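Local atomic coordinates of amino acid adenylation domain-containing protein (Bacillus stratosphericus LAMA 585, PDB entry 6ULY), a protein that probably selects a keto acid and activates it as the acyl adenylate, acting as the adenylation domain of a nonribosomal depsipeptide synthetase module. Residues A[118-123]-A[421-426]; A[212-217]-A[264-269]; A[258-263]-A[290-295]. All coordinates share one frame; numbering follows the deposited sequence.

Interaction 1 (A[118-123]-A[421-426]). With SO4 (sulfate ion), chain J.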
loop_
_atom_site.group_PDB
_atom_site.type_symbol
_atom_site.label_atom_id
_atom_site.label_comp_id
_atom_site.label_asym_id
_atom_site.label_seq_id
_atom_site.Cartn_x
_atom_site.Cartn_y
_atom_site.Cartn_z
ATOM N N TRP A 118 -2.010 -16.407 -6.714
ATOM C CA TRP A 118 -2.223 -17.846 -6.826
ATOM C C TRP A 118 -2.893 -18.389 -5.571
ATOM O O TRP A 118 -3.857 -19.161 -5.650
ATOM C CB TRP A 118 -0.884 -18.533 -7.086
ATOM C CG TRP A 118 -0.910 -20.022 -7.040
ATOM C CD1 TRP A 118 -1.340 -20.870 -8.024
ATOM C CD2 TRP A 118 -0.450 -20.852 -5.968
ATOM N NE1 TRP A 118 -1.190 -22.175 -7.622
ATOM C CE2 TRP A 118 -0.643 -22.192 -6.365
ATOM C CE3 TRP A 118 0.104 -20.594 -4.709
ATOM C CZ2 TRP A 118 -0.307 -23.267 -5.547
ATOM C CZ3 TRP A 118 0.434 -21.664 -3.896
ATOM C CH2 TRP A 118 0.230 -22.985 -4.320
ATOM N N LYS A 119 -2.404 -17.977 -4.400
ATOM C CA LYS A 119 -3.006 -18.409 -3.141
ATOM C C LYS A 119 -4.393 -17.804 -2.951
ATOM O O LYS A 119 -5.296 -18.462 -2.421
ATOM C CB LYS A 119 -2.091 -18.031 -1.973
ATOM C CG LYS A 119 -2.565 -18.520 -0.617
ATOM C CD LYS A 119 -1.513 -18.263 0.462
ATOM C CE LYS A 119 -1.988 -18.722 1.839
ATOM N NZ LYS A 119 -0.961 -18.495 2.905
ATOM N N LEU A 120 -4.582 -16.550 -3.365
ATOM C CA LEU A 120 -5.896 -15.929 -3.236
ATOM C C LEU A 120 -6.944 -16.681 -4.045
ATOM O O LEU A 120 -8.110 -16.752 -3.640
ATOM C CB LEU A 120 -5.832 -14.468 -3.682
ATOM C CG LEU A 120 -7.069 -13.624 -3.366
ATOM C CD1 LEU A 120 -7.299 -13.565 -1.856
ATOM C CD2 LEU A 120 -6.939 -12.223 -3.956
ATOM N N LEU A 121 -6.548 -17.246 -5.181
ATOM C CA LEU A 121 -7.439 -18.001 -6.051
ATOM C C LEU A 121 -7.507 -19.479 -5.687
ATOM O O LEU A 121 -8.020 -20.277 -6.477
ATOM C CB LEU A 121 -6.992 -17.840 -7.505
ATOM C CG LEU A 121 -7.113 -16.415 -8.049
ATOM C CD1 LEU A 121 -6.236 -16.217 -9.271
ATOM C CD2 LEU A 121 -8.560 -16.105 -8.382
ATOM N N GLU A 122 -7.005 -19.860 -4.513
ATOM C CA GLU A 122 -7.074 -21.240 -4.033
ATOM C C GLU A 122 -6.378 -22.203 -4.999
ATOM O O GLU A 122 -6.952 -23.195 -5.451
ATOM C CB GLU A 122 -8.526 -21.653 -3.786
ATOM C CG GLU A 122 -9.181 -20.902 -2.629
ATOM C CD GLU A 122 -10.614 -21.331 -2.386
ATOM O OE1 GLU A 122 -11.219 -21.939 -3.295
ATOM O OE2 GLU A 122 -11.136 -21.067 -1.283
ATOM N N HIS A 123 -5.119 -21.898 -5.309
ATOM C CA HIS A 123 -4.242 -22.822 -6.015
ATOM C C HIS A 123 -4.845 -23.260 -7.344
ATOM O O HIS A 123 -5.100 -24.453 -7.544
ATOM C CB HIS A 123 -3.964 -24.048 -5.146
ATOM C CG HIS A 123 -3.556 -23.717 -3.744
ATOM N ND1 HIS A 123 -2.772 -22.626 -3.434
ATOM C CD2 HIS A 123 -3.825 -24.334 -2.569
ATOM C CE1 HIS A 123 -2.574 -22.588 -2.128
ATOM N NE2 HIS A 123 -3.204 -23.611 -1.581
ATOM N N TYR A 421 -12.521 -6.011 -6.715
ATOM C CA TYR A 421 -11.330 -6.785 -6.410
ATOM C C TYR A 421 -11.724 -8.085 -5.721
ATOM O O TYR A 421 -12.559 -8.100 -4.813
ATOM C CB TYR A 421 -10.384 -5.987 -5.517
ATOM C CG TYR A 421 -9.971 -4.649 -6.080
ATOM C CD1 TYR A 421 -9.251 -4.562 -7.267
ATOM C CD2 TYR A 421 -10.286 -3.470 -5.415
ATOM C CE1 TYR A 421 -8.868 -3.341 -7.779
ATOM C CE2 TYR A 421 -9.905 -2.244 -5.919
ATOM C CZ TYR A 421 -9.198 -2.185 -7.101
ATOM O OH TYR A 421 -8.820 -0.963 -7.601
ATOM N N TYR A 422 -11.106 -9.178 -6.153
ATOM C CA TYR A 422 -11.480 -10.497 -5.663
ATOM C C TYR A 422 -11.082 -10.655 -4.200
ATOM O O TYR A 422 -9.941 -10.375 -3.818
ATOM C CB TYR A 422 -10.816 -11.576 -6.526
ATOM C CG TYR A 422 -11.253 -12.995 -6.236
ATOM C CD1 TYR A 422 -12.591 -13.370 -6.318
ATOM C CD2 TYR A 422 -10.321 -13.969 -5.905
ATOM C CE1 TYR A 422 -12.984 -14.671 -6.055
ATOM C CE2 TYR A 422 -10.707 -15.271 -5.645
ATOM C CZ TYR A 422 -12.033 -15.616 -5.723
ATOM O OH TYR A 422 -12.399 -16.916 -5.459
ATOM N N ARG A 423 -12.039 -11.092 -3.380
ATOM C CA ARG A 423 -11.778 -11.436 -1.983
ATOM C C ARG A 423 -11.201 -10.252 -1.209
ATOM O O ARG A 423 -10.291 -10.403 -0.389
ATOM C CB ARG A 423 -10.854 -12.652 -1.895
ATOM C CG ARG A 423 -11.479 -13.941 -2.442
ATOM C CD ARG A 423 -11.499 -15.033 -1.389
ATOM N NE ARG A 423 -10.270 -15.821 -1.395
ATOM C CZ ARG A 423 -9.791 -16.481 -0.345
ATOM N NH1 ARG A 423 -10.420 -16.440 0.823
ATOM N NH2 ARG A 423 -8.668 -17.174 -0.463
ATOM N N ASN A 424 -11.740 -9.057 -1.457
ATOM C CA ASN A 424 -11.262 -7.879 -0.734
ATOM C C ASN A 424 -12.393 -6.848 -0.661
ATOM O O ASN A 424 -12.396 -5.829 -1.353
ATOM C CB ASN A 424 -10.016 -7.287 -1.387
ATOM C CG ASN A 424 -9.338 -6.270 -0.503
ATOM O OD1 ASN A 424 -9.974 -5.673 0.363
ATOM N ND2 ASN A 424 -8.043 -6.071 -0.706
ATOM N N ASP A 425 -13.367 -7.122 0.211
ATOM C CA ASP A 425 -14.458 -6.178 0.427
ATOM C C ASP A 425 -13.930 -4.800 0.801
ATOM O O ASP A 425 -14.462 -3.778 0.355
ATOM C CB ASP A 425 -15.387 -6.682 1.531
ATOM C CG ASP A 425 -16.097 -7.963 1.159
ATOM O OD1 ASP A 425 -15.901 -8.448 0.027
ATOM O OD2 ASP A 425 -16.856 -8.479 2.009
ATOM N N GLU A 426 -12.890 -4.755 1.633
ATOM C CA GLU A 426 -12.394 -3.476 2.127
ATOM C C GLU A 426 -11.877 -2.613 0.984
ATOM O O GLU A 426 -12.184 -1.419 0.905
ATOM C CB GLU A 426 -11.304 -3.713 3.172
ATOM C CG GLU A 426 -10.691 -2.442 3.714
ATOM C CD GLU A 426 -9.865 -2.677 4.963
ATOM O OE1 GLU A 426 -9.561 -3.850 5.269
ATOM O OE2 GLU A 426 -9.524 -1.685 5.640
HETATM S S SO4 J . 0.859 -21.686 0.796
HETATM O O1 SO4 J . 0.795 -22.764 1.751
HETATM O O2 SO4 J . 0.988 -20.439 1.513
HETATM O O3 SO4 J . 2.011 -21.856 -0.059
HETATM O O4 SO4 J . -0.346 -21.693 -0.013
HETATM O O HOH W 1 -10.483 -18.272 -4.064
#
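L120 and R423 mark the closest approach of the two backbones, their CA atoms 7.5 Å apart, where the end of a helix faces a tight turn. The helix closes with a Schellman motif: H123 N bonds back to W118 O and E122 N to K119 O, with E122 (positive phi) as the C-prime residue. Y421 to N424 form a type II beta turn, and N424 then caps the helix that begins at D425. R423 also has positive phi, and its side chain starts out toward the helix end. Its guanidinium meets L120 O side-on, NE and NH2 each donating at 3.3 Å with the oxygen in the guanidinium plane. The NE bond lies in the carbonyl plane, whereas NH2 is tilted 34° from it. A water donates to L120 O as well, at 2.8 Å, and lies 2.7 Å from Y422 OH. Arginine suits this place because two neighbouring N-H groups can share one oxygen, and the helix's negative end probably favours its charge. R423 NH1 makes a salt bridge with D425 of the second subunit. Apolar contacts flank the bonds. L120 CD1 rests on R423 CB at 3.7 Å, and L121 CD2 touches Y422 CE2 at 3.6 Å. Chi1 (-173°) sets Y422 CG anti to the backbone N; CD2 and CE2 of the ring lie beside the two leucines, and R423 CG lies over the centre of its face. The extended K119 chain gives NZ to O2 of a sulfate, probably from the crystallisation liquor, also held by H115 NE2. Y422 rests on C188 and E190 of strand 188-192, and the turn joins the C-terminal end of helix 109-120 to edge strand 420-421 of the seven-stranded sheet.

Interaction 2 (A[212-217]-A[264-269])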
loop_
_atom_site.group_PDB
_atom_site.type_symbol
_atom_site.label_atom_id
_atom_site.label_comp_id
_atom_site.label_asym_id
_atom_site.label_seq_id
_atom_site.Cartn_x
_atom_site.Cartn_y
_atom_site.Cartn_z
ATOM N N GLU A 212 -13.071 -3.872 -41.259
ATOM C CA GLU A 212 -12.013 -3.652 -42.234
ATOM C C GLU A 212 -10.722 -3.147 -41.608
ATOM O O GLU A 212 -9.715 -3.032 -42.315
ATOM C CB GLU A 212 -12.481 -2.661 -43.305
ATOM C CG GLU A 212 -13.026 -3.342 -44.558
ATOM C CD GLU A 212 -14.109 -4.358 -44.244
ATOM O OE1 GLU A 212 -15.114 -3.977 -43.607
ATOM O OE2 GLU A 212 -13.949 -5.540 -44.623
ATOM N N ASP A 213 -10.722 -2.848 -40.312
ATOM C CA ASP A 213 -9.494 -2.444 -39.643
ATOM C C ASP A 213 -8.445 -3.546 -39.747
ATOM O O ASP A 213 -8.763 -4.736 -39.811
ATOM C CB ASP A 213 -9.764 -2.123 -38.167
ATOM C CG ASP A 213 -10.662 -0.909 -37.977
ATOM O OD1 ASP A 213 -10.743 -0.071 -38.899
ATOM O OD2 ASP A 213 -11.279 -0.787 -36.891
ATOM N N VAL A 214 -7.179 -3.137 -39.766
ATOM C CA VAL A 214 -6.047 -4.046 -39.612
ATOM C C VAL A 214 -5.310 -3.635 -38.341
ATOM O O VAL A 214 -4.779 -2.519 -38.259
ATOM C CB VAL A 214 -5.114 -4.019 -40.834
ATOM C CG1 VAL A 214 -3.951 -4.977 -40.627
ATOM C CG2 VAL A 214 -5.888 -4.375 -42.110
ATOM N N SER A 215 -5.286 -4.524 -37.355
ATOM C CA SER A 215 -4.800 -4.190 -36.025
ATOM C C SER A 215 -3.411 -4.765 -35.787
ATOM O O SER A 215 -3.136 -5.922 -36.118
ATOM C CB SER A 215 -5.758 -4.711 -34.951
ATOM O OG SER A 215 -5.350 -4.274 -33.667
ATOM N N LEU A 216 -2.542 -3.945 -35.200
ATOM C CA LEU A 216 -1.206 -4.363 -34.789
ATOM C C LEU A 216 -1.022 -4.040 -33.313
ATOM O O LEU A 216 -1.191 -2.888 -32.902
ATOM C CB LEU A 216 -0.127 -3.664 -35.623
ATOM C CG LEU A 216 1.314 -3.930 -35.185
ATOM C CD1 LEU A 216 1.668 -5.405 -35.286
ATOM C CD2 LEU A 216 2.260 -3.087 -36.008
ATOM N N ASP A 217 -0.666 -5.052 -32.522
ATOM C CA ASP A 217 -0.449 -4.873 -31.090
ATOM C C ASP A 217 0.725 -5.735 -30.651
ATOM O O ASP A 217 0.706 -6.956 -30.835
ATOM C CB ASP A 217 -1.701 -5.241 -30.285
ATOM C CG ASP A 217 -1.659 -4.708 -28.863
ATOM O OD1 ASP A 217 -2.712 -4.719 -28.188
ATOM O OD2 ASP A 217 -0.579 -4.251 -28.428
ATOM N N ARG A 264 0.336 -3.346 -43.357
ATOM C CA ARG A 264 -0.537 -2.227 -43.692
ATOM C C ARG A 264 -1.544 -1.978 -42.570
ATOM O O ARG A 264 -2.748 -1.837 -42.796
ATOM C CB ARG A 264 -1.244 -2.472 -45.027
ATOM C CG ARG A 264 -0.289 -2.739 -46.182
ATOM C CD ARG A 264 -1.028 -2.911 -47.497
ATOM N NE ARG A 264 -0.574 -4.092 -48.230
ATOM C CZ ARG A 264 0.558 -4.160 -48.926
ATOM N NH1 ARG A 264 1.373 -3.115 -48.989
ATOM N NH2 ARG A 264 0.879 -5.282 -49.558
ATOM N N ALA A 265 -1.031 -1.926 -41.341
ATOM C CA ALA A 265 -1.888 -1.762 -40.177
ATOM C C ALA A 265 -2.624 -0.432 -40.237
ATOM O O ALA A 265 -2.060 0.595 -40.625
ATOM C CB ALA A 265 -1.062 -1.847 -38.893
ATOM N N THR A 266 -3.902 -0.460 -39.862
ATOM C CA THR A 266 -4.699 0.754 -39.771
ATOM C C THR A 266 -4.811 1.286 -38.348
ATOM O O THR A 266 -5.136 2.464 -38.166
ATOM C CB THR A 266 -6.108 0.510 -40.333
ATOM O OG1 THR A 266 -6.842 -0.347 -39.450
ATOM C CG2 THR A 266 -6.022 -0.146 -41.718
ATOM N N LYS A 267 -4.534 0.460 -37.341
ATOM C CA LYS A 267 -4.604 0.918 -35.961
ATOM C C LYS A 267 -3.590 0.155 -35.123
ATOM O O LYS A 267 -3.241 -0.989 -35.428
ATOM C CB LYS A 267 -6.010 0.745 -35.371
ATOM C CG LYS A 267 -6.452 -0.701 -35.234
ATOM C CD LYS A 267 -7.865 -0.809 -34.671
ATOM C CE LYS A 267 -8.212 -2.255 -34.363
ATOM N NZ LYS A 267 -9.568 -2.417 -33.794
ATOM N N THR A 268 -3.134 0.808 -34.057
ATOM C CA THR A 268 -2.164 0.247 -33.125
ATOM C C THR A 268 -2.194 1.119 -31.875
ATOM O O THR A 268 -2.883 2.142 -31.831
ATOM C CB THR A 268 -0.763 0.184 -33.747
ATOM O OG1 THR A 268 0.105 -0.596 -32.919
ATOM C CG2 THR A 268 -0.178 1.580 -33.918
ATOM N N TRP A 269 -1.447 0.707 -30.853
ATOM C CA TRP A 269 -1.372 1.509 -29.639
ATOM C C TRP A 269 -0.102 1.185 -28.872
ATOM O O TRP A 269 0.559 0.171 -29.113
ATOM C CB TRP A 269 -2.588 1.279 -28.735
ATOM C CG TRP A 269 -2.480 0.070 -27.865
ATOM C CD1 TRP A 269 -2.630 -1.232 -28.242
ATOM C CD2 TRP A 269 -2.222 0.052 -26.457
ATOM N NE1 TRP A 269 -2.473 -2.062 -27.157
ATOM C CE2 TRP A 269 -2.224 -1.295 -26.048
ATOM C CE3 TRP A 269 -1.986 1.047 -25.502
ATOM C CZ2 TRP A 269 -1.995 -1.674 -24.729
ATOM C CZ3 TRP A 269 -1.761 0.669 -24.195
ATOM C CH2 TRP A 269 -1.766 -0.679 -23.820
HETATM O O HOH W 2 1.211 -2.289 -29.688
#
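V214 O is held by two successive backbone N-H groups, T266 N at 2.8 Å and K267 N at 3.1 Å. The first arrives in the carbonyl plane on a lone pair; the second is tilted 24° from that plane. T266 also reaches back: its OG1 accepts from V214 N at 2.8 Å, so a threonine side chain takes the backbone N-H just where the parallel strands begin to pair. OG1 is placed for this between the backbone N and the carbonyl carbon (chi1 70°). Farther along, L216 N donates to K267 O, and S215 pairs with K267 in parallel register. T268 then uses its hydroxyl, OG1 donating to L216 O at 2.6 Å from above the carbonyl plane, while W256 NE1 bonds to the same hydroxyl. At the far end the indole of W269 points NE1 at D217 OD1, 2.9 Å away and in the ring plane, although it meets the carboxylate from above; the two planes stand 77° apart. D217 OD2 is bound by M219 N and by a water that also donates to W269 O. On the S215 face, the extended K267 chain lies against S215, CE to CB 3.5 Å, and its NZ bonds to N234 and makes a cation-pi contact with F209. D213 OD2 accepts from T210 N and reaches K267 NZ in a long salt bridge (3.9 Å). Hydroxyls and an indole N-H thus let side chains complement the backbone pairing in a buried setting. The side chain of W269 lies about 5 Å from the bound keto acyl adenylate, and the bond to D217, with F230 and H223 against the ring, probably helps set the indole's orientation near the ligand.

Interaction 3 (A[258-263]-A[290-295])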
loop_
_atom_site.group_PDB
_atom_site.type_symbol
_atom_site.label_atom_id
_atom_site.label_comp_id
_atom_site.label_asym_id
_atom_site.label_seq_id
_atom_site.Cartn_x
_atom_site.Cartn_y
_atom_site.Cartn_z
ATOM N N ASP A 258 8.389 -1.400 -39.097
ATOM C CA ASP A 258 8.370 -2.513 -40.044
ATOM C C ASP A 258 7.021 -3.211 -40.038
ATOM O O ASP A 258 6.482 -3.569 -41.094
ATOM C CB ASP A 258 9.455 -3.533 -39.695
ATOM C CG ASP A 258 10.839 -2.943 -39.691
ATOM O OD1 ASP A 258 11.005 -1.783 -40.124
ATOM O OD2 ASP A 258 11.761 -3.652 -39.243
ATOM N N TRP A 259 6.477 -3.439 -38.842
ATOM C CA TRP A 259 5.243 -4.200 -38.710
ATOM C C TRP A 259 4.061 -3.422 -39.275
ATOM O O TRP A 259 3.265 -3.961 -40.052
ATOM C CB TRP A 259 5.017 -4.553 -37.239
ATOM C CG TRP A 259 6.021 -5.531 -36.677
ATOM C CD1 TRP A 259 6.758 -6.446 -37.374
ATOM C CD2 TRP A 259 6.395 -5.686 -35.298
ATOM N NE1 TRP A 259 7.558 -7.165 -36.518
ATOM C CE2 TRP A 259 7.359 -6.714 -35.239
ATOM C CE3 TRP A 259 6.008 -5.056 -34.108
ATOM C CZ2 TRP A 259 7.938 -7.129 -34.042
ATOM C CZ3 TRP A 259 6.590 -5.469 -32.916
ATOM C CH2 TRP A 259 7.544 -6.495 -32.894
ATOM N N MET A 260 3.930 -2.148 -38.899
ATOM C CA MET A 260 2.863 -1.331 -39.463
ATOM C C MET A 260 2.919 -1.339 -40.982
ATOM O O MET A 260 1.881 -1.354 -41.652
ATOM C CB MET A 260 2.963 0.100 -38.944
ATOM C CG MET A 260 2.487 0.271 -37.515
ATOM S SD MET A 260 3.099 1.795 -36.779
ATOM C CE MET A 260 2.282 3.036 -37.773
ATOM N N ASP A 261 4.126 -1.332 -41.541
ATOM C CA ASP A 261 4.296 -1.290 -42.988
ATOM C C ASP A 261 4.013 -2.649 -43.613
ATOM O O ASP A 261 3.266 -2.750 -44.591
ATOM C CB ASP A 261 5.715 -0.822 -43.314
ATOM C CG ASP A 261 6.091 -1.047 -44.762
ATOM O OD1 ASP A 261 5.986 -0.090 -45.560
ATOM O OD2 ASP A 261 6.490 -2.182 -45.096
ATOM N N ARG A 262 4.578 -3.708 -43.031
ATOM C CA ARG A 262 4.500 -5.040 -43.620
ATOM C C ARG A 262 3.074 -5.572 -43.648
ATOM O O ARG A 262 2.724 -6.344 -44.547
ATOM C CB ARG A 262 5.428 -5.966 -42.833
ATOM C CG ARG A 262 5.274 -7.465 -43.019
ATOM C CD ARG A 262 6.297 -8.136 -42.099
ATOM N NE ARG A 262 6.139 -9.578 -41.940
ATOM C CZ ARG A 262 6.688 -10.278 -40.948
ATOM N NH1 ARG A 262 7.421 -9.666 -40.021
ATOM N NH2 ARG A 262 6.502 -11.588 -40.873
ATOM N N TYR A 263 2.235 -5.175 -42.691
ATOM C CA TYR A 263 0.853 -5.631 -42.644
ATOM C C TYR A 263 -0.142 -4.526 -42.968
ATOM O O TYR A 263 -1.352 -4.754 -42.890
ATOM C CB TYR A 263 0.550 -6.233 -41.274
ATOM C CG TYR A 263 1.334 -7.495 -41.000
ATOM C CD1 TYR A 263 0.887 -8.728 -41.463
ATOM C CD2 TYR A 263 2.525 -7.455 -40.289
ATOM C CE1 TYR A 263 1.600 -9.886 -41.217
ATOM C CE2 TYR A 263 3.249 -8.610 -40.038
ATOM C CZ TYR A 263 2.784 -9.822 -40.505
ATOM O OH TYR A 263 3.506 -10.970 -40.253
ATOM N N TRP A 290 9.638 3.342 -44.902
ATOM C CA TRP A 290 8.407 2.666 -44.531
ATOM C C TRP A 290 7.235 3.336 -45.232
ATOM O O TRP A 290 7.258 4.539 -45.511
ATOM C CB TRP A 290 8.161 2.690 -43.017
ATOM C CG TRP A 290 9.224 2.025 -42.203
ATOM C CD1 TRP A 290 9.259 0.721 -41.805
ATOM C CD2 TRP A 290 10.399 2.640 -41.669
ATOM N NE1 TRP A 290 10.387 0.485 -41.057
ATOM C CE2 TRP A 290 11.104 1.648 -40.960
ATOM C CE3 TRP A 290 10.925 3.934 -41.722
ATOM C CZ2 TRP A 290 12.310 1.910 -40.308
ATOM C CZ3 TRP A 290 12.122 4.192 -41.077
ATOM C CH2 TRP A 290 12.802 3.184 -40.379
ATOM N N ASP A 291 6.208 2.545 -45.513
ATOM C CA ASP A 291 4.927 3.062 -45.979
ATOM C C ASP A 291 3.942 2.941 -44.821
ATOM O O ASP A 291 3.501 1.836 -44.486
ATOM C CB ASP A 291 4.438 2.311 -47.215
ATOM C CG ASP A 291 3.217 2.960 -47.841
ATOM O OD1 ASP A 291 2.701 3.946 -47.264
ATOM O OD2 ASP A 291 2.776 2.493 -48.912
ATOM N N LEU A 292 3.619 4.074 -44.199
ATOM C CA LEU A 292 2.688 4.124 -43.078
ATOM C C LEU A 292 1.411 4.874 -43.448
ATOM O O LEU A 292 0.764 5.483 -42.589
ATOM C CB LEU A 292 3.355 4.763 -41.861
ATOM C CG LEU A 292 4.664 4.104 -41.414
ATOM C CD1 LEU A 292 5.316 4.892 -40.294
ATOM C CD2 LEU A 292 4.435 2.662 -40.983
ATOM N N SER A 293 1.032 4.824 -44.726
ATOM C CA SER A 293 -0.129 5.559 -45.209
ATOM C C SER A 293 -1.443 4.903 -44.812
ATOM O O SER A 293 -2.481 5.572 -44.832
ATOM C CB SER A 293 -0.062 5.699 -46.736
ATOM O OG SER A 293 -0.013 4.430 -47.366
ATOM N N ALA A 294 -1.424 3.617 -44.455
ATOM C CA ALA A 294 -2.639 2.935 -44.028
ATOM C C ALA A 294 -2.995 3.207 -42.570
ATOM O O ALA A 294 -4.156 3.023 -42.188
ATOM C CB ALA A 294 -2.498 1.423 -44.233
ATOM N N MET A 295 -2.032 3.633 -41.754
ATOM C CA MET A 295 -2.275 3.842 -40.330
ATOM C C MET A 295 -3.221 5.020 -40.127
ATOM O O MET A 295 -2.944 6.136 -40.580
ATOM C CB MET A 295 -0.952 4.086 -39.605
ATOM C CG MET A 295 -1.086 4.400 -38.107
ATOM S SD MET A 295 -1.970 3.136 -37.164
ATOM C CE MET A 295 -1.070 1.650 -37.612
#
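M260 and M295 meet through their methyl groups, CE to CE 3.6 Å, at the closely packed, buried end of this contact. The two chains cross at about a right angle, and L292 adds CD2 against M260 CB, also at 3.6 Å. Methionine and leucine suit such a place, since an unbranched thioether chain and a branched leucine can fit closely against each other with no polar side-chain atom that must find a hydrogen-bond partner. The other end is more open and is held by carboxylates instead. Chi1 (167°) sets D261 CG anti to the backbone N, and OD1 accepts from D291 N, 2.6 Å away, on the anti side. One turn back along the helix, D258 OD1 accepts from W290 NE1 in an almost straight bond (176°); this oxygen sits at the edge of the W290 ring, near its plane, and carboxylate and indole are nearly coplanar (22° apart). D291 itself is exposed and bends back in an Asx turn, its OD1 accepting from both S293 N and S293 OG, a bond pair made within the loop and not to the helix. Around the contact, W290 and L292 also touch L257, and W290 meets H320 edge-to-face. The loop leading into strand 297-301 is thereby fastened along the last turns of helix 255-262, whose W259 and M260 touch L216 of strand 214-217 in the nine-stranded sheet.

Overall arrangement
Interactions 2 and 3 are neighbours, their centres about 9 Å apart. Helix 255-262 leads through a short turn into strand 267-270, and A265 N probably bonds to M260 O where they join; M295 also packs against A265 and T266. Their segments alternate along the chain (212-217, 258-263, 264-269, 290-295): helix 255-262 packs against strand 214-217, and the incoming loop packs against that helix, while the nine-stranded sheet reaches toward the adenylate at W269. Interaction 1 encloses both in sequence but lies on the opposite side of the chain's centre, about 36 Å from interaction 2 and about 43 Å from interaction 3, centre to centre. There it fastens the seven-stranded sheet's edge near the second subunit.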